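PDB 4IQD: carboxyvinyl-carboxyphosphonate phosphorylmutase from Bacillus anthracis, which belongs to the phosphoenolpyruvate phosphomutase family of TIM-barrel proteins and binds pyruvic acid. Local coordinates for residues V114-D125 and A157-D167; A181-I192 and F206-L215. All coordinates share one frame; numbering follows the deposited sequence. Where two conformers were deposited one is given.

Contact 1 of 2, residues V114-D125 and A157-D167; sequences VEAKVAAVQIED and APSLYIVARTD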
loop_
_atom_site.group_PDB
_atom_site.type_symbol
_atom_site.label_atom_id
_atom_site.label_comp_id
_atom_site.label_asym_id
_atom_site.label_seq_id
_atom_site.Cartn_x
_atom_site.Cartn_y
_atom_site.Cartn_z
ATOM N N VAL A 114 -13.413 10.001 13.245
ATOM C CA VAL A 114 -13.685 11.429 13.164
ATOM C C VAL A 114 -12.371 12.192 13.193
ATOM O O VAL A 114 -12.187 13.170 12.466
ATOM C CB VAL A 114 -14.597 11.898 14.313
ATOM C CG1 VAL A 114 -14.586 13.413 14.428
ATOM C CG2 VAL A 114 -16.015 11.383 14.106
ATOM N N GLU A 115 -11.449 11.723 14.025
ATOM C CA GLU A 115 -10.114 12.297 14.084
ATOM C C GLU A 115 -9.408 12.183 12.739
ATOM O O GLU A 115 -8.702 13.099 12.321
ATOM C CB GLU A 115 -9.286 11.624 15.174
ATOM C CG GLU A 115 -9.735 11.971 16.579
ATOM C CD GLU A 115 -8.784 11.451 17.630
ATOM O OE1 GLU A 115 -8.068 10.470 17.346
ATOM O OE2 GLU A 115 -8.745 12.026 18.737
ATOM N N ALA A 116 -9.618 11.064 12.053
ATOM C CA ALA A 116 -9.015 10.852 10.741
ATOM C C ALA A 116 -9.764 11.609 9.649
ATOM O O ALA A 116 -9.402 11.534 8.476
ATOM C CB ALA A 116 -8.962 9.367 10.415
ATOM N N LYS A 117 -10.802 12.340 10.053
ATOM C CA LYS A 117 -11.676 13.079 9.140
ATOM C C LYS A 117 -12.423 12.144 8.197
ATOM O O LYS A 117 -12.731 12.505 7.062
ATOM C CB LYS A 117 -10.901 14.147 8.360
ATOM C CG LYS A 117 -10.157 15.131 9.246
ATOM C CD LYS A 117 -8.915 15.670 8.551
ATOM C CE LYS A 117 -9.266 16.682 7.479
ATOM N NZ LYS A 117 -9.656 17.996 8.067
ATOM N N VAL A 118 -12.708 10.938 8.674
ATOM C CA VAL A 118 -13.519 9.999 7.919
ATOM C C VAL A 118 -14.933 10.555 7.808
ATOM O O VAL A 118 -15.480 11.071 8.781
ATOM C CB VAL A 118 -13.549 8.616 8.596
ATOM C CG1 VAL A 118 -14.512 7.698 7.896
ATOM C CG2 VAL A 118 -12.157 8.009 8.609
ATOM N N ALA A 119 -15.513 10.462 6.615
ATOM C CA ALA A 119 -16.853 10.986 6.370
ATOM C C ALA A 119 -17.964 10.030 6.805
ATOM O O ALA A 119 -19.018 10.472 7.253
ATOM C CB ALA A 119 -17.016 11.351 4.906
ATOM N N ALA A 120 -17.723 8.728 6.667
ATOM C CA ALA A 120 -18.737 7.715 6.966
ATOM C C ALA A 120 -18.115 6.378 7.355
ATOM O O ALA A 120 -16.983 6.081 6.984
ATOM C CB ALA A 120 -19.661 7.527 5.774
ATOM N N VAL A 121 -18.866 5.571 8.099
ATOM C CA VAL A 121 -18.404 4.244 8.495
ATOM C C VAL A 121 -19.458 3.180 8.234
ATOM O O VAL A 121 -20.658 3.437 8.336
ATOM C CB VAL A 121 -18.009 4.189 9.984
ATOM C CG1 VAL A 121 -16.714 4.956 10.225
ATOM C CG2 VAL A 121 -19.139 4.718 10.864
ATOM N N GLN A 122 -18.991 1.982 7.896
ATOM C CA GLN A 122 -19.870 0.847 7.658
ATOM C C GLN A 122 -19.707 -0.184 8.755
ATOM O O GLN A 122 -18.627 -0.735 8.945
ATOM C CB GLN A 122 -19.564 0.200 6.313
ATOM C CG GLN A 122 -20.208 -1.162 6.140
ATOM C CD GLN A 122 -19.535 -1.991 5.067
ATOM O OE1 GLN A 122 -19.319 -1.526 3.949
ATOM N NE2 GLN A 122 -19.193 -3.227 5.405
ATOM N N ILE A 123 -20.795 -0.446 9.469
ATOM C CA ILE A 123 -20.786 -1.409 10.557
ATOM C C ILE A 123 -21.787 -2.518 10.243
ATOM O O ILE A 123 -22.824 -2.268 9.632
ATOM C CB ILE A 123 -21.111 -0.725 11.904
ATOM C CG1 ILE A 123 -20.898 -1.681 13.077
ATOM C CG2 ILE A 123 -22.526 -0.175 11.915
ATOM C CD1 ILE A 123 -21.250 -1.065 14.408
ATOM N N GLU A 124 -21.464 -3.745 10.644
ATOM C CA GLU A 124 -22.258 -4.907 10.255
ATOM C C GLU A 124 -22.787 -5.710 11.438
ATOM O O GLU A 124 -22.266 -5.617 12.550
ATOM C CB GLU A 124 -21.442 -5.816 9.334
ATOM C CG GLU A 124 -20.248 -6.475 9.999
ATOM C CD GLU A 124 -19.284 -7.078 8.992
ATOM O OE1 GLU A 124 -18.630 -8.090 9.318
ATOM O OE2 GLU A 124 -19.176 -6.536 7.872
ATOM N N ASP A 125 -23.825 -6.504 11.182
ATOM C CA ASP A 125 -24.444 -7.329 12.218
ATOM C C ASP A 125 -23.878 -8.745 12.278
ATOM O O ASP A 125 -24.411 -9.601 12.978
ATOM C CB ASP A 125 -25.971 -7.369 12.068
ATOM C CG ASP A 125 -26.427 -7.865 10.702
ATOM O OD1 ASP A 125 -25.579 -8.253 9.873
ATOM O OD2 ASP A 125 -27.654 -7.873 10.464
ATOM N N ALA A 157 -20.294 10.367 18.165
ATOM C CA ALA A 157 -19.895 10.986 16.904
ATOM C C ALA A 157 -21.085 11.304 16.007
ATOM O O ALA A 157 -21.311 10.615 15.012
ATOM C CB ALA A 157 -18.918 10.081 16.174
ATOM N N PRO A 158 -21.842 12.359 16.341
ATOM C CA PRO A 158 -23.048 12.692 15.573
ATOM C C PRO A 158 -22.719 13.233 14.187
ATOM O O PRO A 158 -23.612 13.354 13.352
ATOM C CB PRO A 158 -23.714 13.787 16.418
ATOM C CG PRO A 158 -23.049 13.716 17.762
ATOM C CD PRO A 158 -21.654 13.267 17.481
ATOM N N SER A 159 -21.452 13.552 13.949
ATOM C CA SER A 159 -21.027 14.103 12.668
ATOM C C SER A 159 -20.648 12.998 11.691
ATOM O O SER A 159 -20.185 13.265 10.587
ATOM C CB SER A 159 -19.846 15.054 12.868
ATOM O OG SER A 159 -18.815 14.433 13.616
ATOM N N LEU A 160 -20.857 11.755 12.107
ATOM C CA LEU A 160 -20.456 10.600 11.315
ATOM C C LEU A 160 -21.646 9.960 10.604
ATOM O O LEU A 160 -22.603 9.527 11.244
ATOM C CB LEU A 160 -19.772 9.571 12.214
ATOM C CG LEU A 160 -18.571 8.822 11.643
ATOM C CD1 LEU A 160 -17.526 9.794 11.109
ATOM C CD2 LEU A 160 -17.969 7.933 12.714
ATOM N N TYR A 161 -21.575 9.906 9.280
ATOM C CA TYR A 161 -22.607 9.272 8.472
ATOM C C TYR A 161 -22.489 7.769 8.661
ATOM O O TYR A 161 -21.397 7.215 8.584
ATOM C CB TYR A 161 -22.403 9.645 7.005
ATOM C CG TYR A 161 -23.559 9.333 6.081
ATOM C CD1 TYR A 161 -24.567 10.266 5.856
ATOM C CD2 TYR A 161 -23.625 8.124 5.406
ATOM C CE1 TYR A 161 -25.615 9.995 4.999
ATOM C CE2 TYR A 161 -24.669 7.843 4.546
ATOM C CZ TYR A 161 -25.662 8.781 4.347
ATOM O OH TYR A 161 -26.699 8.502 3.491
ATOM N N ILE A 162 -23.606 7.105 8.931
ATOM C CA ILE A 162 -23.553 5.684 9.228
ATOM C C ILE A 162 -24.217 4.829 8.171
ATOM O O ILE A 162 -25.400 4.994 7.875
ATOM C CB ILE A 162 -24.237 5.350 10.551
ATOM C CG1 ILE A 162 -23.651 6.184 11.687
ATOM C CG2 ILE A 162 -24.085 3.872 10.843
ATOM C CD1 ILE A 162 -24.334 5.947 13.007
ATOM N N VAL A 163 -23.448 3.903 7.613
ATOM C CA VAL A 163 -24.003 2.876 6.751
ATOM C C VAL A 163 -24.029 1.561 7.519
ATOM O O VAL A 163 -23.016 1.142 8.071
ATOM C CB VAL A 163 -23.176 2.712 5.461
ATOM C CG1 VAL A 163 -23.677 1.527 4.655
ATOM C CG2 VAL A 163 -23.226 3.989 4.635
ATOM N N ALA A 164 -25.194 0.921 7.571
ATOM C CA ALA A 164 -25.332 -0.338 8.294
ATOM C C ALA A 164 -25.448 -1.530 7.347
ATOM O O ALA A 164 -26.318 -1.565 6.478
ATOM C CB ALA A 164 -26.528 -0.285 9.234
ATOM N N ARG A 165 -24.566 -2.507 7.522
ATOM C CA ARG A 165 -24.589 -3.705 6.697
ATOM C C ARG A 165 -25.308 -4.840 7.404
ATOM O O ARG A 165 -25.116 -5.060 8.596
ATOM C CB ARG A 165 -23.170 -4.149 6.350
ATOM C CG ARG A 165 -23.129 -5.410 5.507
ATOM C CD ARG A 165 -21.777 -6.082 5.579
ATOM N NE ARG A 165 -21.717 -7.263 4.728
ATOM C CZ ARG A 165 -20.788 -7.465 3.802
ATOM N NH1 ARG A 165 -19.832 -6.567 3.614
ATOM N NH2 ARG A 165 -20.807 -8.570 3.071
ATOM N N THR A 166 -26.142 -5.564 6.668
ATOM C CA THR A 166 -26.789 -6.742 7.226
ATOM C C THR A 166 -26.620 -7.949 6.305
ATOM O O THR A 166 -26.806 -7.851 5.093
ATOM C CB THR A 166 -28.281 -6.486 7.555
ATOM O OG1 THR A 166 -28.877 -7.686 8.057
ATOM C CG2 THR A 166 -29.043 -6.015 6.325
ATOM N N ASP A 167 -26.235 -9.081 6.884
ATOM C CA ASP A 167 -26.083 -10.314 6.119
ATOM C C ASP A 167 -27.266 -11.242 6.348
ATOM O O ASP A 167 -27.159 -12.451 6.153
ATOM C CB ASP A 167 -24.783 -11.029 6.495
ATOM C CG ASP A 167 -23.559 -10.373 5.888
ATOM O OD1 ASP A 167 -23.092 -10.848 4.835
ATOM O OD2 ASP A 167 -23.064 -9.384 6.466
#

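Contact 2 of 2, residues A181-I192 and F206-L215; sequences ANAYVKAGADAI and FNSKVNAPLL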
loop_
_atom_site.group_PDB
_atom_site.type_symbol
_atom_site.label_atom_id
_atom_site.label_comp_id
_atom_site.label_asym_id
_atom_site.label_seq_id
_atom_site.Cartn_x
_atom_site.Cartn_y
_atom_site.Cartn_z
ATOM N N ALA A 181 -33.070 -4.120 9.043
ATOM C CA ALA A 181 -32.712 -2.867 8.383
ATOM C C ALA A 181 -33.449 -1.659 8.951
ATOM O O ALA A 181 -32.824 -0.670 9.327
ATOM C CB ALA A 181 -32.955 -2.975 6.882
ATOM N N ASN A 182 -34.772 -1.744 9.021
ATOM C CA ASN A 182 -35.578 -0.637 9.523
ATOM C C ASN A 182 -35.296 -0.317 10.986
ATOM O O ASN A 182 -35.501 0.810 11.435
ATOM C CB ASN A 182 -37.068 -0.913 9.320
ATOM C CG ASN A 182 -37.499 -0.770 7.873
ATOM O OD1 ASN A 182 -36.984 0.072 7.138
ATOM N ND2 ASN A 182 -38.452 -1.597 7.456
ATOM N N ALA A 183 -34.827 -1.315 11.726
ATOM C CA ALA A 183 -34.461 -1.115 13.121
ATOM C C ALA A 183 -33.175 -0.314 13.204
ATOM O O ALA A 183 -33.067 0.631 13.983
ATOM C CB ALA A 183 -34.293 -2.445 13.820
ATOM N N TYR A 184 -32.203 -0.699 12.386
ATOM C CA TYR A 184 -30.911 -0.036 12.357
ATOM C C TYR A 184 -31.081 1.419 11.931
ATOM O O TYR A 184 -30.371 2.302 12.409
ATOM C CB TYR A 184 -29.968 -0.749 11.390
ATOM C CG TYR A 184 -29.707 -2.209 11.703
ATOM C CD1 TYR A 184 -29.882 -2.720 12.983
ATOM C CD2 TYR A 184 -29.272 -3.076 10.709
ATOM C CE1 TYR A 184 -29.635 -4.058 13.258
ATOM C CE2 TYR A 184 -29.025 -4.409 10.973
ATOM C CZ TYR A 184 -29.207 -4.897 12.246
ATOM O OH TYR A 184 -28.958 -6.227 12.500
ATOM N N VAL A 185 -32.035 1.655 11.038
ATOM C CA VAL A 185 -32.320 3.000 10.549
ATOM C C VAL A 185 -32.869 3.891 11.656
ATOM O O VAL A 185 -32.392 5.004 11.860
ATOM C CB VAL A 185 -33.322 2.978 9.379
ATOM C CG1 VAL A 185 -33.763 4.392 9.031
ATOM C CG2 VAL A 185 -32.707 2.296 8.172
ATOM N N LYS A 186 -33.869 3.399 12.379
ATOM C CA LYS A 186 -34.447 4.183 13.461
ATOM C C LYS A 186 -33.436 4.372 14.587
ATOM O O LYS A 186 -33.540 5.307 15.378
ATOM C CB LYS A 186 -35.729 3.535 13.983
ATOM C CG LYS A 186 -35.573 2.760 15.274
ATOM C CD LYS A 186 -36.928 2.547 15.920
ATOM C CE LYS A 186 -37.647 3.877 16.105
ATOM N NZ LYS A 186 -39.005 3.713 16.694
ATOM N N ALA A 187 -32.452 3.480 14.644
ATOM C CA ALA A 187 -31.415 3.551 15.662
ATOM C C ALA A 187 -30.421 4.658 15.333
ATOM O O ALA A 187 -29.727 5.163 16.214
ATOM C CB ALA A 187 -30.706 2.211 15.793
ATOM N N GLY A 188 -30.356 5.037 14.061
ATOM C CA GLY A 188 -29.526 6.157 13.664
ATOM C C GLY A 188 -28.795 5.986 12.350
ATOM O O GLY A 188 -28.184 6.932 11.860
ATOM N N ALA A 189 -28.846 4.789 11.777
ATOM C CA ALA A 189 -28.174 4.547 10.505
ATOM C C ALA A 189 -28.791 5.405 9.407
ATOM O O ALA A 189 -30.004 5.598 9.370
ATOM C CB ALA A 189 -28.231 3.073 10.137
ATOM N N ASP A 190 -27.947 5.932 8.525
ATOM C CA ASP A 190 -28.394 6.844 7.480
ATOM C C ASP A 190 -28.574 6.127 6.147
ATOM O O ASP A 190 -29.166 6.671 5.214
ATOM C CB ASP A 190 -27.395 7.990 7.320
ATOM C CG ASP A 190 -27.002 8.607 8.647
ATOM O OD1 ASP A 190 -27.858 9.259 9.278
ATOM O OD2 ASP A 190 -25.833 8.446 9.058
ATOM N N ALA A 191 -28.061 4.903 6.066
ATOM C CA ALA A 191 -28.084 4.134 4.827
ATOM C C ALA A 191 -27.943 2.643 5.108
ATOM O O ALA A 191 -27.405 2.253 6.143
ATOM C CB ALA A 191 -26.971 4.605 3.897
ATOM N N ILE A 192 -28.418 1.814 4.183
ATOM C CA ILE A 192 -28.347 0.364 4.356
ATOM C C ILE A 192 -27.576 -0.357 3.243
ATOM O O ILE A 192 -27.745 -0.070 2.059
ATOM C CB ILE A 192 -29.750 -0.265 4.506
ATOM C CG1 ILE A 192 -30.468 0.315 5.724
ATOM C CG2 ILE A 192 -29.651 -1.767 4.660
ATOM C CD1 ILE A 192 -29.793 -0.008 7.042
ATOM N N PHE A 206 -36.955 -4.365 -1.443
ATOM C CA PHE A 206 -36.230 -3.965 -0.248
ATOM C C PHE A 206 -36.227 -2.445 -0.156
ATOM O O PHE A 206 -36.499 -1.878 0.899
ATOM C CB PHE A 206 -34.802 -4.513 -0.282
ATOM C CG PHE A 206 -34.081 -4.421 1.036
ATOM C CD1 PHE A 206 -34.117 -5.473 1.936
ATOM C CD2 PHE A 206 -33.355 -3.290 1.369
ATOM C CE1 PHE A 206 -33.450 -5.396 3.148
ATOM C CE2 PHE A 206 -32.686 -3.206 2.579
ATOM C CZ PHE A 206 -32.735 -4.260 3.469
ATOM N N ASN A 207 -35.932 -1.799 -1.280
ATOM C CA ASN A 207 -35.969 -0.347 -1.384
ATOM C C ASN A 207 -37.339 0.207 -1.006
ATOM O O ASN A 207 -37.442 1.262 -0.380
ATOM C CB ASN A 207 -35.605 0.077 -2.812
ATOM C CG ASN A 207 -35.518 1.582 -2.976
ATOM O OD1 ASN A 207 -35.205 2.309 -2.034
ATOM N ND2 ASN A 207 -35.797 2.057 -4.184
ATOM N N SER A 208 -38.384 -0.527 -1.372
ATOM C CA SER A 208 -39.755 -0.087 -1.154
ATOM C C SER A 208 -40.162 -0.188 0.307
ATOM O O SER A 208 -41.000 0.574 0.781
ATOM C CB SER A 208 -40.716 -0.914 -2.006
ATOM O OG SER A 208 -42.017 -0.358 -1.976
ATOM N N LYS A 209 -39.567 -1.133 1.020
ATOM C CA LYS A 209 -39.968 -1.400 2.392
ATOM C C LYS A 209 -39.018 -0.788 3.416
ATOM O O LYS A 209 -39.287 -0.831 4.614
ATOM C CB LYS A 209 -40.080 -2.908 2.627
ATOM C CG LYS A 209 -41.391 -3.346 3.265
ATOM C CD LYS A 209 -42.468 -3.568 2.220
ATOM C CE LYS A 209 -43.823 -3.796 2.866
ATOM N NZ LYS A 209 -43.798 -4.903 3.862
ATOM N N VAL A 210 -37.907 -0.223 2.948
ATOM C CA VAL A 210 -36.899 0.334 3.849
ATOM C C VAL A 210 -36.717 1.843 3.646
ATOM O O VAL A 210 -36.490 2.302 2.527
ATOM C CB VAL A 210 -35.545 -0.391 3.688
ATOM C CG1 VAL A 210 -34.473 0.275 4.533
ATOM C CG2 VAL A 210 -35.682 -1.862 4.060
ATOM N N ASN A 211 -36.802 2.605 4.735
ATOM C CA ASN A 211 -36.743 4.067 4.666
ATOM C C ASN A 211 -35.331 4.659 4.727
ATOM O O ASN A 211 -35.020 5.455 5.612
ATOM C CB ASN A 211 -37.615 4.691 5.762
ATOM C CG ASN A 211 -37.202 4.253 7.156
ATOM O OD1 ASN A 211 -36.900 3.084 7.389
ATOM N ND2 ASN A 211 -37.181 5.197 8.091
ATOM N N ALA A 212 -34.491 4.282 3.770
ATOM C CA ALA A 212 -33.104 4.730 3.736
ATOM C C ALA A 212 -32.525 4.559 2.342
ATOM O O ALA A 212 -32.988 3.718 1.579
ATOM C CB ALA A 212 -32.268 3.953 4.743
ATOM N N PRO A 213 -31.510 5.364 2.000
ATOM C CA PRO A 213 -30.752 5.108 0.775
ATOM C C PRO A 213 -30.073 3.751 0.863
ATOM O O PRO A 213 -29.728 3.312 1.958
ATOM C CB PRO A 213 -29.697 6.213 0.782
ATOM C CG PRO A 213 -30.294 7.303 1.596
ATOM C CD PRO A 213 -31.100 6.619 2.654
ATOM N N LEU A 214 -29.888 3.090 -0.273
ATOM C CA LEU A 214 -29.289 1.764 -0.272
ATOM C C LEU A 214 -27.955 1.742 -0.997
ATOM O O LEU A 214 -27.747 2.481 -1.958
ATOM C CB LEU A 214 -30.245 0.742 -0.887
ATOM C CG LEU A 214 -31.604 0.616 -0.198
ATOM C CD1 LEU A 214 -32.390 -0.536 -0.785
ATOM C CD2 LEU A 214 -31.441 0.446 1.302
ATOM N N LEU A 215 -27.060 0.887 -0.513
ATOM C CA LEU A 215 -25.739 0.701 -1.092
ATOM C C LEU A 215 -25.695 -0.628 -1.827
ATOM O O LEU A 215 -26.241 -1.623 -1.353
ATOM C CB LEU A 215 -24.688 0.715 0.021
ATOM C CG LEU A 215 -23.181 0.680 -0.260
ATOM C CD1 LEU A 215 -22.462 1.166 0.971
ATOM C CD2 LEU A 215 -22.672 -0.705 -0.623
#

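Contact 1 of 2, residues V114-D125 and A157-D167
Asp125 and Thr166 meet at the C-terminal ends of two neighbouring parallel strands, 120-124 and 161-166, whose axes approach to 4.6 Å at an angle of 28°. Thr166 OG1 donates to Asp125 OD2 over 2.7 Å, reaching it on the syn side but 21° out of the carboxylate plane, while Asp125 OD1 uses its syn lone pair for Asp167 N at 3.2 Å. A first torsion of 57° sets the Asp125 carboxylate between its own backbone N and carbonyl carbon, turned to the other strand.

Between the strands the backbone bonds alternate in parallel fashion; the shortest is Arg165 N to Ile123 O at 2.7 Å, and the one at the start, Tyr161 N to Ala119 O, is weak. Packing is tight along this pair and around Leu160: its CD1 lies 3.4 Å from Val118 O and also touches Val114 CG2, while the Leu160 side chain crosses that of Val121 at about a right angle, CD2 3.9 Å from Val121 CG2.

Against this buried middle stand partly exposed side chains at the two margins, Val114 and Ser159 at one, Glu124 and Asp167 at the other. Glu124 runs alongside the extended Arg165, with OE2 3.5 Å from Arg165 CD, yet well out of the guanidinium plane, so no N-H points at it. Arg165 NE instead forms a salt bridge with Asp167 OD2 at 3.1 Å, the oxygen tilted out of the guanidinium plane. Gln122 NE2 lies at the guanidinium edge, its OE1 bonded to Tyr54. Glu195 takes Arg165 NH2, and NH1 makes a weak hydrogen bond to pyruvic acid. The two salt bridges, to Asp167 and Glu195, are consistent with a guanidinium fixed in orientation while NH1 turns to the ligand.

Contact 2 of 2, residues A181-I192 and F206-L215
Ile192 and Leu214 form a single backbone bridge, with their CA atoms 4.9 Å apart. Ile192 N donates to Pro213 O at 3.0 Å, and Leu215 N returns a bond to Ile192 O at 2.8 Å. Ile192 is thus gripped through both its N-H and its C=O, while Leu214 CA adds a C-H contact to the same oxygen. Away from this bridge, the side of helix 174-187 meets the end of helix 200-209 and the residues that follow through side chains.

There Asn182 ND2 reaches Lys209 O at 3.1 Å, with the acceptor only 6° out of the amide plane; a straight N-H...O angle of 162° supports the bond. Asn182 OD1 faces the Val210 CA and receives a weak bond from Asn211 N, so the amide bridges to the backbone on both sides of Val210, where the chain leaves the helix.

Between the two polar zones lies an apolar layer. Ile192 has CG2 anti to its backbone N, which brings this methyl to the edge of the Phe206 ring, 4.0 Å from CE2, whereas CG1 turns to Val210 and Ala212. Ala181 CB approaches Phe206 CZ at 3.7 Å, and Val185 CG2 meets Ala212 CB at 3.8 Å. Val210 CG2 lies over one face of the Phe206 ring, offset toward its rim. Leu214 CD2 packs on Ile192 CB.

The Ile192-Leu214 bridge links strand 191-194 to the segment leading into strand 215-217, with helix 200-209 between them in the chain, as between successive strands of a TIM barrel.

In the fold
Contact 1 closes in the chain before contact 2 opens, and their centres lie about 14 Å apart. Strands 161-166 and 191-194 are neighbours in one parallel sheet, which joins the two regions directly. Two polar links cross between them: Ile162 N to Asp190 OD2 at 2.6 Å and Asp125 OD2 to Tyr184 OH at 2.9 Å, both probable hydrogen bonds, while Ala164 O packs 3.8 Å from Ile192 CG2. Contact 1 supplies Arg165 to one of the pyruvic acid pockets, its side chain about 3 Å from the ligand, whereas the Leu215 side chain of contact 2 is about 9 Å from a bound pyruvic acid.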